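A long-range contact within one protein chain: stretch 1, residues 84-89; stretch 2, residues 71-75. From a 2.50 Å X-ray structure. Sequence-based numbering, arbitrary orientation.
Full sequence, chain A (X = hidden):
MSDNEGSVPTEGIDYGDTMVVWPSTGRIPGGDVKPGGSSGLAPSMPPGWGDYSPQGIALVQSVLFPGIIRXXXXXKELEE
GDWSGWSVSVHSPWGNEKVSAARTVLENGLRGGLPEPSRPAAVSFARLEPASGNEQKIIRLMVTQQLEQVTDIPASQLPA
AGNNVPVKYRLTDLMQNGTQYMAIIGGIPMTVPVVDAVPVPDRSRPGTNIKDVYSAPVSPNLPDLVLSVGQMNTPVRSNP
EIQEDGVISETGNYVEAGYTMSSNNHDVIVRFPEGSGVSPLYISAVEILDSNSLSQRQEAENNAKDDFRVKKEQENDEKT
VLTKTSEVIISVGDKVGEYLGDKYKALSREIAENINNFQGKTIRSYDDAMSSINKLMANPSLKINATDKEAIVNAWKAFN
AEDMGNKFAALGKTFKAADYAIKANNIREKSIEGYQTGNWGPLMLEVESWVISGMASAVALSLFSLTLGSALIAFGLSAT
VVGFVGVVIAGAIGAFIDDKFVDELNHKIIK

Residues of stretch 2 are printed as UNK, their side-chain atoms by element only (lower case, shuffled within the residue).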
# COMPACT_ATOMS: atom_id res chain seq x y z
N SER A 84 -7.83 -30.15 27.68
CA SER A 84 -7.23 -29.56 26.50
C SER A 84 -7.42 -28.06 26.36
O SER A 84 -8.49 -27.55 26.68
CB SER A 84 -7.78 -30.19 25.23
OG SER A 84 -7.43 -31.56 25.04
N GLY A 85 -6.36 -27.35 25.95
CA GLY A 85 -6.46 -25.94 25.59
C GLY A 85 -5.92 -24.83 26.49
O GLY A 85 -4.95 -24.87 27.26
N TRP A 86 -6.80 -23.85 26.26
CA TRP A 86 -6.70 -22.45 26.62
C TRP A 86 -7.81 -21.82 27.46
O TRP A 86 -8.99 -22.02 27.16
CB TRP A 86 -6.60 -21.76 25.28
CG TRP A 86 -5.26 -21.15 24.98
CD1 TRP A 86 -4.32 -20.92 25.96
CD2 TRP A 86 -4.90 -20.70 23.76
NE1 TRP A 86 -3.35 -20.29 25.34
CE2 TRP A 86 -3.64 -20.15 24.04
CE3 TRP A 86 -5.43 -20.68 22.48
CZ2 TRP A 86 -2.89 -19.54 23.05
CZ3 TRP A 86 -4.66 -20.06 21.48
CH2 TRP A 86 -3.41 -19.51 21.76
N SER A 87 -7.51 -21.01 28.49
CA SER A 87 -8.55 -20.33 29.27
C SER A 87 -7.98 -19.11 29.98
O SER A 87 -7.05 -19.22 30.78
CB SER A 87 -9.17 -21.19 30.38
OG SER A 87 -9.91 -22.34 30.00
N VAL A 88 -8.56 -17.94 29.71
CA VAL A 88 -8.15 -16.69 30.35
C VAL A 88 -9.33 -15.99 31.02
O VAL A 88 -10.47 -16.19 30.61
CB VAL A 88 -7.53 -15.72 29.32
CG1 VAL A 88 -6.41 -16.42 28.60
CG2 VAL A 88 -8.53 -15.33 28.27
N SER A 89 -9.11 -15.18 32.05
CA SER A 89 -10.17 -14.37 32.65
C SER A 89 -10.18 -12.95 32.07
O SER A 89 -9.15 -12.32 31.94
CB SER A 89 -9.97 -14.28 34.16
OG SER A 89 -11.08 -13.68 34.84
N UNK A 71 1.49 -13.38 28.76
CA UNK A 71 2.09 -14.56 28.19
C UNK A 71 1.21 -15.75 28.55
O UNK A 71 1.14 -16.23 29.68
n UNK A 71 7.34 -15.18 26.35
c UNK A 71 5.78 -15.31 28.70
n UNK A 71 8.14 -17.31 26.74
n UNK A 71 6.65 -16.38 28.23
c UNK A 71 7.37 -16.28 27.11
c UNK A 71 3.47 -14.59 28.78
c UNK A 71 4.37 -15.67 28.30
N UNK A 72 0.46 -16.15 27.52
CA UNK A 72 -0.53 -17.22 27.61
C UNK A 72 -0.03 -18.45 26.84
O UNK A 72 0.44 -18.36 25.71
c UNK A 72 -1.88 -16.58 27.10
c UNK A 72 -3.37 -14.72 27.81
c UNK A 72 -2.39 -15.78 28.27
c UNK A 72 -3.02 -17.51 26.77
N UNK A 73 -0.07 -19.58 27.57
CA UNK A 73 0.50 -20.86 27.15
C UNK A 73 -0.56 -21.86 26.72
O UNK A 73 -1.49 -22.07 27.48
c UNK A 73 1.33 -21.42 28.34
c UNK A 73 2.39 -20.46 28.80
c UNK A 73 3.06 -20.95 30.09
c UNK A 73 2.05 -22.66 27.88
N UNK A 74 -0.48 -22.50 25.55
CA UNK A 74 -1.49 -23.49 25.13
C UNK A 74 -1.22 -24.80 25.83
O UNK A 74 -0.06 -25.21 25.93
c UNK A 74 -1.42 -23.70 23.62
c UNK A 74 -2.45 -24.57 22.94
c UNK A 74 -2.20 -24.54 21.45
c UNK A 74 -3.84 -24.04 23.18
N UNK A 75 -2.27 -25.48 26.33
CA UNK A 75 -2.14 -26.71 27.14
C UNK A 75 -1.13 -26.51 28.29
O UNK A 75 -0.25 -27.34 28.55
o UNK A 75 -1.99 -28.72 24.06
o UNK A 75 -3.76 -28.27 25.19
c UNK A 75 -1.67 -27.92 26.28
c UNK A 75 -2.54 -28.33 25.09

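Position 71 carries seven side-chain atoms: three carbons in a row, a nitrogen, then a carbon bearing two more nitrogens. They touch nothing on stretch 1. That guanidinium-ended chain identifies Arg 71. Extended and out of reach of the other stretch, it lies at a partly exposed position where a charged group is readily accommodated.

Position 72 has four carbons, forked at the first, with one arm two carbons long. Its CA-to-CB bond points toward stretch 1, where one carbon meets the indole of Trp 86 and another meets Val 88. The fork at CB makes it Ile 72. Its CG2 lies 3.7 Å from CD1 of Trp 86, and its CD1 lies 3.6 Å from CG1 of Val 88. A branched hydrocarbon suits a buried place beside the indole and Val 88, because it offers apolar carbons to both.

Position 73 shows the same four carbons and the same fork, with one two-carbon arm, but here the CA-to-CB bond points away, as expected for alternation along a strand. The side chain stays clear of stretch 1; it is the backbone that faces the tryptophan. The residue is Ile 73, whose O sits 3.3 Å from NE1 of Trp 86. A beta-branched residue is well suited to the extended strand backbone here.

At position 74 the four carbons fork at the second. CB leaves sideways, but the end of the chain comes nearer, and a methyl rests over one face of Trp 86. The later fork marks Leu 74. Its CD1 is 3.8 Å from the centroid of the five-membered ring of Trp 86, 22° off the ring normal, a CH-pi contact that suits an apolar side chain.

Position 75 has two carbons, the second carrying two oxygens, one of them 2.9 Å from N of Gly 85. This short carboxylate is Asp 75. It can offer an acceptor to the nearby backbone: OD2 accepts a hydrogen bond from N of Gly 85, while N of Asp 75 donates to O of Gly 85, also at 2.9 Å. Gly 85 suits its place because, at its backbone angles, a CB would be jammed against the preceding carbonyl oxygen.

The contact thus joins a polar end to an apolar one. The two stretches run in nearly opposite directions, 161° apart, and the hydrogen bonds fasten Asp 75 to Gly 85. Farther along, the backbones diverge to 8.1 Å between CA of Val 88 and CA of Ile 72, and side chains fill the widening gap, with Trp 86 contributing the largest covered area.

Stretch 2, residues 71-75: RIILD
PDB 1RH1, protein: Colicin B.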